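Local structure of PTS system, IIabc component (Clostridium difficile, 3IPJ) at residues K5-I16 / K46-K54; I22-L32 / Y76-L87. The protein is the EIIB domain of a phosphotransferase-system sugar transporter, which probably passes a phosphoryl group through a phosphocysteine to the incoming sugar, possibly trehalose. All coordinates share one frame; numbering follows the deposited sequence.

Interaction 1. Residues K5-I16 / K46-K54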
loop_
_atom_site.group_PDB
_atom_site.type_symbol
_atom_site.label_atom_id
_atom_site.label_comp_id
_atom_site.label_asym_id
_atom_site.label_seq_id
_atom_site.Cartn_x
_atom_site.Cartn_y
_atom_site.Cartn_z
ATOM N N LYS A 5 12.702 3.463 7.184
ATOM C CA LYS A 5 12.491 2.158 6.597
ATOM C C LYS A 5 11.145 2.060 5.936
ATOM O O LYS A 5 11.040 1.538 4.835
ATOM C CB LYS A 5 12.635 1.071 7.716
ATOM C CG LYS A 5 12.297 -0.378 7.267
ATOM C CD LYS A 5 12.404 -1.342 8.477
ATOM C CE LYS A 5 11.739 -2.740 8.250
ATOM N NZ LYS A 5 12.675 -3.640 7.423
ATOM N N TYR A 6 10.132 2.598 6.627
ATOM C CA TYR A 6 8.721 2.373 6.208
ATOM C C TYR A 6 8.254 3.310 5.125
ATOM O O TYR A 6 7.382 2.978 4.287
ATOM C CB TYR A 6 7.761 2.399 7.394
ATOM C CG TYR A 6 8.174 1.323 8.368
ATOM C CD1 TYR A 6 7.982 -0.046 8.086
ATOM C CD2 TYR A 6 8.827 1.673 9.551
ATOM C CE1 TYR A 6 8.411 -0.995 8.969
ATOM C CE2 TYR A 6 9.265 0.710 10.429
ATOM C CZ TYR A 6 9.047 -0.605 10.137
ATOM O OH TYR A 6 9.544 -1.513 11.015
ATOM N N ASN A 7 8.836 4.499 5.142
ATOM C CA ASN A 7 8.595 5.466 4.071
ATOM C C ASN A 7 9.298 5.067 2.754
ATOM O O ASN A 7 8.720 5.300 1.691
ATOM C CB ASN A 7 8.973 6.848 4.562
ATOM C CG ASN A 7 8.608 7.919 3.588
ATOM O OD1 ASN A 7 9.484 8.398 2.872
ATOM N ND2 ASN A 7 7.303 8.318 3.547
ATOM N N LYS A 8 10.472 4.416 2.813
ATOM C CA LYS A 8 11.144 3.859 1.598
ATOM C C LYS A 8 10.299 2.745 0.935
ATOM O O LYS A 8 10.051 2.773 -0.251
ATOM C CB LYS A 8 12.536 3.302 1.901
ATOM C CG LYS A 8 13.449 4.325 2.499
ATOM C CD LYS A 8 14.759 3.706 2.979
ATOM C CE LYS A 8 15.327 2.760 1.956
ATOM N NZ LYS A 8 16.163 3.489 0.930
ATOM N N ILE A 9 9.863 1.761 1.723
ATOM C CA ILE A 9 8.914 0.778 1.224
ATOM C C ILE A 9 7.655 1.456 0.607
ATOM O O ILE A 9 7.278 1.153 -0.510
ATOM C CB ILE A 9 8.496 -0.222 2.369
ATOM C CG1 ILE A 9 9.757 -0.964 2.930
ATOM C CG2 ILE A 9 7.348 -1.172 1.895
ATOM C CD1 ILE A 9 9.580 -1.677 4.331
ATOM N N ALA A 10 7.008 2.373 1.320
ATOM C CA ALA A 10 5.815 3.044 0.779
ATOM C C ALA A 10 6.160 3.653 -0.550
ATOM O O ALA A 10 5.407 3.518 -1.519
ATOM C CB ALA A 10 5.333 4.146 1.714
ATOM N N ASN A 11 7.263 4.375 -0.618
ATOM C CA ASN A 11 7.624 5.012 -1.892
ATOM C C ASN A 11 7.921 4.041 -3.021
ATOM O O ASN A 11 7.525 4.293 -4.186
ATOM C CB ASN A 11 8.726 6.064 -1.718
ATOM C CG ASN A 11 8.139 7.408 -1.329
ATOM O OD1 ASN A 11 8.167 7.754 -0.179
ATOM N ND2 ASN A 11 7.520 8.136 -2.296
ATOM N N GLU A 12 8.618 2.950 -2.690
ATOM C CA GLU A 12 8.925 1.944 -3.714
ATOM C C GLU A 12 7.619 1.358 -4.197
ATOM O O GLU A 12 7.429 1.178 -5.412
ATOM C CB GLU A 12 9.848 0.862 -3.211
ATOM C CG GLU A 12 11.273 1.434 -3.119
ATOM C CD GLU A 12 12.388 0.504 -2.521
ATOM O OE1 GLU A 12 12.301 -0.741 -2.716
ATOM O OE2 GLU A 12 13.406 1.046 -1.902
ATOM N N LEU A 13 6.713 1.045 -3.258
ATOM C CA LEU A 13 5.418 0.472 -3.631
ATOM C C LEU A 13 4.642 1.422 -4.555
ATOM O O LEU A 13 4.176 0.978 -5.634
ATOM C CB LEU A 13 4.614 0.073 -2.370
ATOM C CG LEU A 13 5.210 -1.149 -1.681
ATOM C CD1 LEU A 13 4.407 -1.487 -0.370
ATOM C CD2 LEU A 13 5.381 -2.351 -2.608
ATOM N N ILE A 14 4.517 2.701 -4.167
ATOM C CA ILE A 14 3.773 3.694 -4.994
ATOM C C ILE A 14 4.435 3.762 -6.390
ATOM O O ILE A 14 3.720 3.797 -7.423
ATOM C CB ILE A 14 3.743 5.155 -4.401
ATOM C CG1 ILE A 14 3.266 5.245 -2.944
ATOM C CG2 ILE A 14 2.861 6.044 -5.230
ATOM C CD1 ILE A 14 2.184 4.377 -2.629
ATOM N N LYS A 15 5.778 3.801 -6.425
ATOM C CA LYS A 15 6.462 3.890 -7.661
ATOM C C LYS A 15 6.219 2.683 -8.610
ATOM O O LYS A 15 6.076 2.844 -9.825
ATOM C CB LYS A 15 7.929 4.010 -7.436
ATOM C CG LYS A 15 8.677 4.257 -8.745
ATOM C CD LYS A 15 10.206 4.351 -8.484
ATOM C CE LYS A 15 10.672 3.124 -7.650
ATOM N NZ LYS A 15 11.783 3.309 -6.634
ATOM N N ILE A 16 6.170 1.478 -8.062
ATOM C CA ILE A 16 5.926 0.350 -8.908
ATOM C C ILE A 16 4.450 0.234 -9.382
ATOM O O ILE A 16 4.180 -0.163 -10.518
ATOM C CB ILE A 16 6.356 -0.903 -8.159
ATOM C CG1 ILE A 16 7.850 -0.817 -7.815
ATOM C CG2 ILE A 16 6.118 -2.141 -8.984
ATOM C CD1 ILE A 16 8.221 -1.799 -6.679
ATOM N N LYS A 46 8.611 -7.051 -9.231
ATOM C CA LYS A 46 9.301 -5.935 -8.615
ATOM C C LYS A 46 8.674 -5.603 -7.280
ATOM O O LYS A 46 9.380 -5.208 -6.343
ATOM C CB LYS A 46 9.251 -4.667 -9.480
ATOM C CG LYS A 46 10.465 -4.382 -10.261
ATOM C CD LYS A 46 10.040 -3.493 -11.412
ATOM C CE LYS A 46 11.215 -3.029 -12.307
ATOM N NZ LYS A 46 10.849 -1.992 -13.364
ATOM N N VAL A 47 7.346 -5.719 -7.189
ATOM C CA VAL A 47 6.731 -5.541 -5.897
ATOM C C VAL A 47 7.222 -6.551 -4.872
ATOM O O VAL A 47 7.524 -6.190 -3.751
ATOM C CB VAL A 47 5.191 -5.578 -5.951
ATOM C CG1 VAL A 47 4.664 -5.345 -4.541
ATOM C CG2 VAL A 47 4.662 -4.463 -6.939
ATOM N N GLU A 48 7.352 -7.800 -5.264
ATOM C CA GLU A 48 7.705 -8.857 -4.358
ATOM C C GLU A 48 9.110 -8.665 -3.798
ATOM O O GLU A 48 9.415 -9.153 -2.716
ATOM C CB GLU A 48 7.747 -10.143 -5.148
ATOM C CG GLU A 48 6.408 -10.703 -5.486
ATOM C CD GLU A 48 6.530 -12.079 -6.186
ATOM O OE1 GLU A 48 7.599 -12.309 -6.856
ATOM O OE2 GLU A 48 5.587 -12.947 -6.047
ATOM N N LYS A 49 9.970 -7.974 -4.548
ATOM C CA LYS A 49 11.379 -7.702 -4.160
ATOM C C LYS A 49 11.522 -6.554 -3.150
ATOM O O LYS A 49 12.625 -6.378 -2.601
ATOM C CB LYS A 49 12.223 -7.391 -5.403
ATOM C CG LYS A 49 12.473 -8.655 -6.227
ATOM C CD LYS A 49 12.962 -8.340 -7.606
ATOM C CE LYS A 49 13.400 -9.627 -8.229
ATOM N NZ LYS A 49 14.875 -9.797 -8.125
ATOM N N VAL A 50 10.434 -5.765 -2.913
ATOM C CA VAL A 50 10.489 -4.687 -1.935
ATOM C C VAL A 50 10.676 -5.242 -0.481
ATOM O O VAL A 50 10.103 -6.293 -0.129
ATOM C CB VAL A 50 9.241 -3.820 -2.082
ATOM C CG1 VAL A 50 9.243 -2.686 -1.035
ATOM C CG2 VAL A 50 9.172 -3.269 -3.560
ATOM N N ASP A 51 11.529 -4.574 0.316
ATOM C CA ASP A 51 11.733 -4.879 1.746
ATOM C C ASP A 51 10.390 -5.146 2.464
ATOM O O ASP A 51 9.409 -4.364 2.310
ATOM C CB ASP A 51 12.506 -3.704 2.380
ATOM C CG ASP A 51 12.991 -3.970 3.799
ATOM O OD1 ASP A 51 13.286 -5.143 4.103
ATOM O OD2 ASP A 51 13.106 -2.984 4.603
ATOM N N GLU A 52 10.355 -6.262 3.197
ATOM C CA GLU A 52 9.230 -6.657 4.022
ATOM C C GLU A 52 8.064 -7.237 3.246
ATOM O O GLU A 52 7.100 -7.701 3.878
ATOM C CB GLU A 52 8.716 -5.479 4.911
ATOM C CG GLU A 52 9.668 -5.035 6.033
ATOM C CD GLU A 52 10.336 -6.230 6.755
ATOM O OE1 GLU A 52 9.673 -7.235 7.103
ATOM O OE2 GLU A 52 11.574 -6.158 6.978
ATOM N N VAL A 53 8.102 -7.204 1.911
ATOM C CA VAL A 53 6.928 -7.755 1.164
ATOM C C VAL A 53 6.993 -9.282 1.186
ATOM O O VAL A 53 7.924 -9.884 0.662
ATOM C CB VAL A 53 6.818 -7.267 -0.276
ATOM C CG1 VAL A 53 5.636 -7.996 -0.958
ATOM C CG2 VAL A 53 6.678 -5.715 -0.335
ATOM N N LYS A 54 5.991 -9.923 1.798
ATOM C CA LYS A 54 5.984 -11.380 1.981
ATOM C C LYS A 54 5.410 -12.067 0.727
ATOM O O LYS A 54 5.817 -13.237 0.380
ATOM C CB LYS A 54 5.154 -11.745 3.198
ATOM C CG LYS A 54 5.740 -11.244 4.498
ATOM C CD LYS A 54 4.846 -11.749 5.626
ATOM C CE LYS A 54 5.168 -11.069 6.970
ATOM N NZ LYS A 54 6.681 -11.028 7.350
HETATM O O HOH W 1 13.241 -0.223 3.584
HETATM O O HOH W 2 12.737 -2.145 -0.661
#
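Lys5 reaches from the first turn of its helix to two acidic side chains, making salt bridges to both Asp51 and Glu52 in a three-residue network. Its chain runs out straight, starting with CG opposite the backbone nitrogen (chi1 174°), and bends only at the last torsion, which sets the ammonium between the two carboxylates. NZ is 2.8 Å from Glu52 OE2, met on the anti side, and 2.9 Å from Asp51 OD2, met on the syn side; both bonds tilt out of the carboxylate planes. A long, flexible lysine suits this bridging place, and two neighbouring acids probably favour its charged form. One water joins Lys5 O to Asp51 OD2.

Asp51 and Glu52 are the middle residues of a type II turn, closed by Val53 N to Val50 O at 3.0 Å. Behind the charges the contact becomes hydrocarbon. Ile9 lays CD1 against the turn, 3.4 Å from Asp51 O, and its CG2 meets Val50 CG1. The fork of Val50 is shared: CG2 takes Ile16 CD1 at 3.6 Å and also packs on Leu13. The Leu13 and Val47 side chains cross at about a right angle, Leu13 CD2 3.6 Å from Val47 CG1, while Ile16 CG2 presses on Val47 CG2 at a tight 3.4 Å. Compact branched residues such as Val47 and Val50 fit well beneath a row of longer aliphatic chains.

Helix 5-17 is thus packed against segment 46-54, which runs from helix 44-48 into a turn. Val47 also rests on Val56 and Tyr63 and Val53 on Ile65, which carries the packing onto strands 55-59 and 62-66, while Tyr6 and Ala10 lean on helix 71-79.

Interaction 2. Residues I22-L32 / Y76-L87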
loop_
_atom_site.group_PDB
_atom_site.type_symbol
_atom_site.label_atom_id
_atom_site.label_comp_id
_atom_site.label_asym_id
_atom_site.label_seq_id
_atom_site.Cartn_x
_atom_site.Cartn_y
_atom_site.Cartn_z
ATOM N N ILE A 22 -3.648 4.469 -8.727
ATOM C CA ILE A 22 -4.207 4.144 -7.405
ATOM C C ILE A 22 -5.560 4.808 -7.284
ATOM O O ILE A 22 -5.648 6.038 -7.467
ATOM C CB ILE A 22 -3.249 4.635 -6.257
ATOM C CG1 ILE A 22 -1.954 3.719 -6.255
ATOM C CG2 ILE A 22 -4.030 4.782 -4.876
ATOM C CD1 ILE A 22 -0.722 4.232 -5.568
ATOM N N ILE A 23 -6.618 4.044 -7.008
ATOM C CA ILE A 23 -7.938 4.650 -6.728
ATOM C C ILE A 23 -8.005 5.051 -5.240
ATOM O O ILE A 23 -8.318 6.214 -4.902
ATOM C CB ILE A 23 -9.072 3.684 -7.059
ATOM C CG1 ILE A 23 -9.062 3.327 -8.544
ATOM C CG2 ILE A 23 -10.460 4.275 -6.615
ATOM C CD1 ILE A 23 -10.090 2.286 -8.864
ATOM N N SER A 24 -7.696 4.086 -4.348
ATOM C CA SER A 24 -7.729 4.306 -2.908
ATOM C C SER A 24 -6.958 3.170 -2.244
ATOM O O SER A 24 -6.614 2.200 -2.919
ATOM C CB SER A 24 -9.199 4.341 -2.420
ATOM O OG SER A 24 -9.882 3.143 -2.745
ATOM N N ILE A 25 -6.664 3.323 -0.936
ATOM C CA ILE A 25 -5.792 2.461 -0.228
ATOM C C ILE A 25 -6.359 2.291 1.140
ATOM O O ILE A 25 -6.813 3.258 1.711
ATOM C CB ILE A 25 -4.401 3.154 0.033
ATOM C CG1 ILE A 25 -3.875 3.805 -1.257
ATOM C CG2 ILE A 25 -3.402 2.145 0.660
ATOM C CD1 ILE A 25 -2.973 5.061 -1.055
ATOM N N THR A 26 -6.333 1.053 1.669
ATOM C CA THR A 26 -6.585 0.774 3.095
ATOM C C THR A 26 -5.688 -0.388 3.492
ATOM O O THR A 26 -4.731 -0.721 2.764
ATOM C CB THR A 26 -8.043 0.429 3.383
ATOM O OG1 THR A 26 -8.261 0.490 4.811
ATOM C CG2 THR A 26 -8.429 -0.959 2.734
ATOM N N HIS A 27 -5.997 -1.027 4.607
ATOM C CA HIS A 27 -5.178 -2.132 5.047
ATOM C C HIS A 27 -5.951 -3.061 5.944
ATOM O O HIS A 27 -6.996 -2.693 6.431
ATOM C CB HIS A 27 -3.862 -1.621 5.745
ATOM C CG HIS A 27 -4.067 -1.159 7.162
ATOM N ND1 HIS A 27 -4.374 0.149 7.497
ATOM C CD2 HIS A 27 -4.055 -1.851 8.319
ATOM C CE1 HIS A 27 -4.520 0.245 8.800
ATOM N NE2 HIS A 27 -4.340 -0.956 9.321
ATOM N N CYS A 28 -5.480 -4.284 6.139
ATOM C CA CYS A 28 -6.040 -5.131 7.209
ATOM C C CYS A 28 -4.877 -5.384 8.188
ATOM O O CYS A 28 -3.915 -4.594 8.269
ATOM C CB CYS A 28 -6.673 -6.451 6.695
ATOM S SG CYS A 28 -5.484 -7.567 5.825
ATOM N N ALA A 29 -4.942 -6.494 8.927
ATOM C CA ALA A 29 -3.954 -6.725 9.963
ATOM C C ALA A 29 -2.639 -7.047 9.341
ATOM O O ALA A 29 -1.614 -6.862 9.998
ATOM C CB ALA A 29 -4.429 -7.868 10.935
ATOM N N THR A 30 -2.638 -7.574 8.102
ATOM C CA THR A 30 -1.357 -8.051 7.543
ATOM C C THR A 30 -1.132 -7.520 6.140
ATOM O O THR A 30 -0.010 -7.628 5.637
ATOM C CB THR A 30 -1.290 -9.581 7.537
ATOM O OG1 THR A 30 -2.425 -10.072 6.799
ATOM C CG2 THR A 30 -1.425 -10.063 8.966
ATOM N N ARG A 31 -2.178 -6.980 5.485
ATOM C CA ARG A 31 -2.012 -6.557 4.093
ATOM C C ARG A 31 -2.341 -5.074 3.816
ATOM O O ARG A 31 -3.299 -4.508 4.332
ATOM C CB ARG A 31 -2.823 -7.469 3.129
ATOM C CG ARG A 31 -2.729 -8.919 3.427
ATOM C CD ARG A 31 -3.606 -9.679 2.456
ATOM N NE ARG A 31 -3.375 -11.129 2.621
ATOM C CZ ARG A 31 -3.861 -12.070 1.784
ATOM N NH1 ARG A 31 -4.617 -11.718 0.728
ATOM N NH2 ARG A 31 -3.615 -13.363 2.015
ATOM N N LEU A 32 -1.529 -4.458 2.986
ATOM C CA LEU A 32 -1.814 -3.159 2.362
ATOM C C LEU A 32 -2.701 -3.480 1.143
ATOM O O LEU A 32 -2.320 -4.255 0.276
ATOM C CB LEU A 32 -0.447 -2.533 1.988
ATOM C CG LEU A 32 -0.499 -1.059 1.659
ATOM C CD1 LEU A 32 -0.859 -0.196 2.920
ATOM C CD2 LEU A 32 0.852 -0.632 1.031
ATOM N N TYR A 76 1.418 1.925 6.217
ATOM C CA TYR A 76 0.198 2.664 5.933
ATOM C C TYR A 76 0.348 4.152 6.399
ATOM O O TYR A 76 -0.057 5.083 5.707
ATOM C CB TYR A 76 -0.973 1.922 6.576
ATOM C CG TYR A 76 -2.257 2.534 6.180
ATOM C CD1 TYR A 76 -2.740 2.398 4.881
ATOM C CD2 TYR A 76 -3.012 3.270 7.098
ATOM C CE1 TYR A 76 -3.970 2.994 4.485
ATOM C CE2 TYR A 76 -4.230 3.868 6.692
ATOM C CZ TYR A 76 -4.669 3.702 5.391
ATOM O OH TYR A 76 -5.801 4.265 5.000
ATOM N N ALA A 77 0.921 4.361 7.587
ATOM C CA ALA A 77 1.109 5.693 8.158
ATOM C C ALA A 77 2.014 6.629 7.269
ATOM O O ALA A 77 1.844 7.879 7.216
ATOM C CB ALA A 77 1.664 5.562 9.599
ATOM N N GLU A 78 2.962 6.026 6.548
ATOM C CA GLU A 78 3.744 6.769 5.585
ATOM C C GLU A 78 2.858 7.130 4.386
ATOM O O GLU A 78 2.790 8.275 4.009
ATOM C CB GLU A 78 4.949 5.941 5.171
ATOM C CG GLU A 78 5.835 5.679 6.360
ATOM C CD GLU A 78 6.289 6.967 7.068
ATOM O OE1 GLU A 78 6.320 8.060 6.429
ATOM O OE2 GLU A 78 6.690 6.870 8.270
ATOM N N VAL A 79 2.162 6.152 3.805
ATOM C CA VAL A 79 1.297 6.445 2.643
ATOM C C VAL A 79 0.247 7.523 2.962
ATOM O O VAL A 79 -0.075 8.381 2.105
ATOM C CB VAL A 79 0.523 5.188 2.197
ATOM C CG1 VAL A 79 -0.597 5.593 1.225
ATOM C CG2 VAL A 79 1.511 4.044 1.672
ATOM N N GLU A 80 -0.272 7.489 4.202
ATOM C CA GLU A 80 -1.246 8.481 4.696
ATOM C C GLU A 80 -0.819 9.968 4.534
ATOM O O GLU A 80 -1.684 10.846 4.529
ATOM C CB GLU A 80 -1.573 8.250 6.178
ATOM C CG GLU A 80 -2.727 7.280 6.501
ATOM C CD GLU A 80 -2.978 6.989 8.029
ATOM O OE1 GLU A 80 -2.015 6.721 8.820
ATOM O OE2 GLU A 80 -4.195 6.982 8.402
ATOM N N LYS A 81 0.479 10.275 4.451
ATOM C CA LYS A 81 0.901 11.672 4.304
ATOM C C LYS A 81 1.073 12.024 2.818
ATOM O O LYS A 81 1.117 13.190 2.430
ATOM C CB LYS A 81 2.204 11.952 5.071
ATOM C CG LYS A 81 2.290 11.375 6.476
ATOM C CD LYS A 81 3.777 11.249 6.892
ATOM C CE LYS A 81 4.011 10.609 8.283
ATOM N NZ LYS A 81 5.517 10.491 8.600
ATOM N N MET A 82 1.162 10.987 1.993
ATOM C CA MET A 82 1.471 11.144 0.592
ATOM C C MET A 82 0.286 11.784 -0.160
ATOM O O MET A 82 0.429 12.232 -1.291
ATOM C CB MET A 82 1.866 9.776 -0.003
ATOM C CG MET A 82 3.251 9.232 0.424
ATOM S SD MET A 82 3.650 7.629 -0.331
ATOM C CE MET A 82 5.154 7.363 0.542
ATOM N N GLY A 83 -0.888 11.834 0.461
ATOM C CA GLY A 83 -2.018 12.497 -0.159
ATOM C C GLY A 83 -2.940 11.625 -1.012
ATOM O O GLY A 83 -3.975 12.081 -1.510
ATOM N N LEU A 84 -2.587 10.364 -1.222
ATOM C CA LEU A 84 -3.474 9.510 -2.000
ATOM C C LEU A 84 -4.761 9.362 -1.166
ATOM O O LEU A 84 -4.783 9.739 0.027
ATOM C CB LEU A 84 -2.809 8.166 -2.309
ATOM C CG LEU A 84 -1.360 8.279 -2.827
ATOM C CD1 LEU A 84 -0.585 9.098 -1.892
ATOM C CD2 LEU A 84 -0.658 6.980 -2.894
ATOM N N LYS A 85 -5.836 8.891 -1.796
ATOM C CA LYS A 85 -7.062 8.543 -1.119
ATOM C C LYS A 85 -6.807 7.294 -0.237
ATOM O O LYS A 85 -6.843 6.163 -0.710
ATOM C CB LYS A 85 -8.121 8.271 -2.208
ATOM C CG LYS A 85 -9.588 8.250 -1.806
ATOM C CD LYS A 85 -10.507 8.256 -3.082
ATOM C CE LYS A 85 -11.898 7.542 -2.861
ATOM N NZ LYS A 85 -12.919 8.213 -1.939
ATOM N N THR A 86 -6.538 7.516 1.034
ATOM C CA THR A 86 -6.404 6.441 2.007
ATOM C C THR A 86 -7.712 6.380 2.760
ATOM O O THR A 86 -8.388 7.396 2.993
ATOM C CB THR A 86 -5.161 6.640 2.940
ATOM O OG1 THR A 86 -5.191 7.946 3.580
ATOM C CG2 THR A 86 -3.812 6.419 2.141
ATOM N N LEU A 87 -8.132 5.204 3.135
ATOM C CA LEU A 87 -9.499 5.197 3.544
ATOM C C LEU A 87 -9.624 4.790 4.981
ATOM O O LEU A 87 -10.457 5.372 5.674
ATOM C CB LEU A 87 -10.331 4.351 2.579
ATOM C CG LEU A 87 -10.315 4.975 1.163
ATOM C CD1 LEU A 87 -11.014 4.107 0.145
ATOM C CD2 LEU A 87 -10.927 6.373 1.207
HETATM O O HOH W 3 -5.536 7.681 -4.286
#
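Ile22 begins the contact by setting CD1 obliquely against Leu84 CD2, 3.8 Å away, an apolar touch that suits an aliphatic residue turned toward the other segment. At Ile23 and Ser24, which both face Met35, the strand makes a classic beta bulge; a water ties Ile23 O to Lys85 N, and Lys85 lays its CB and CD near that same carbonyl.

Ile25 buries more surface in the contact than any other residue. Its backbone forms a single bridge with Thr86 in parallel register: Ile25 N gives a weak bond to Lys85 O at 2.9 Å, and Ile25 O receives Leu87 N at 2.7 Å. The side chain places CG1 opposite its own carbonyl carbon (chi1 -47°), sending CD1 into a tight corner, 3.3 Å from Val79 CG1 and 3.4 Å from Leu84 CB, with Thr86 CG2 close by. A long branched chain fills this corner, while CG2 reaches the edge of the Tyr76 ring.

Thr26 offers its backbone: CA lies 3.7 Å from Tyr76 CE1. Next, the His27 and Tyr76 rings meet obliquely, planes at 52° and centroids 4.6 Å apart, the imidazole crossing one face of the phenol at a slant. The chain then turns around Cys28, whose SG receives weak bonds from Thr30 N and Arg31 N. On the returning strand Leu32 CD1 meets the ring edge at Tyr76 CD1. One broad aromatic side chain thus touches both arms of the hairpin.

Helix 71-79 and the extended residues 84-87 close over the first hairpin of the four-stranded antiparallel sheet of the EIIB fold. The turn of that hairpin holds Cys28, the predicted phosphocysteine, which does not itself touch segment 76-87; the contact grips the strands behind it.

Interactions 1 and 2, whose centres are about 13 Å apart, meet along helix 5-17. One side of that helix takes part in interaction 1, while another receives segment 76-87. There Asn7 ND2 lies 3.1 Å from Glu78 OE1, a probable but weak hydrogen bond, and Met82 packs its CE 3.4 Å from Ala10 CB and its SD 3.6 Å from Ile14 CG1. The segments alternate, so the two contacts cross along the chain: helix 5-17 leads into strand 22-27, and strand 31-36 into helix 44-48. Cys28, also seen to bind zinc though no zinc is bound to this chain, lies in segment 22-32 without touching segment 76-87, and interaction 1 is structural packing away from that site.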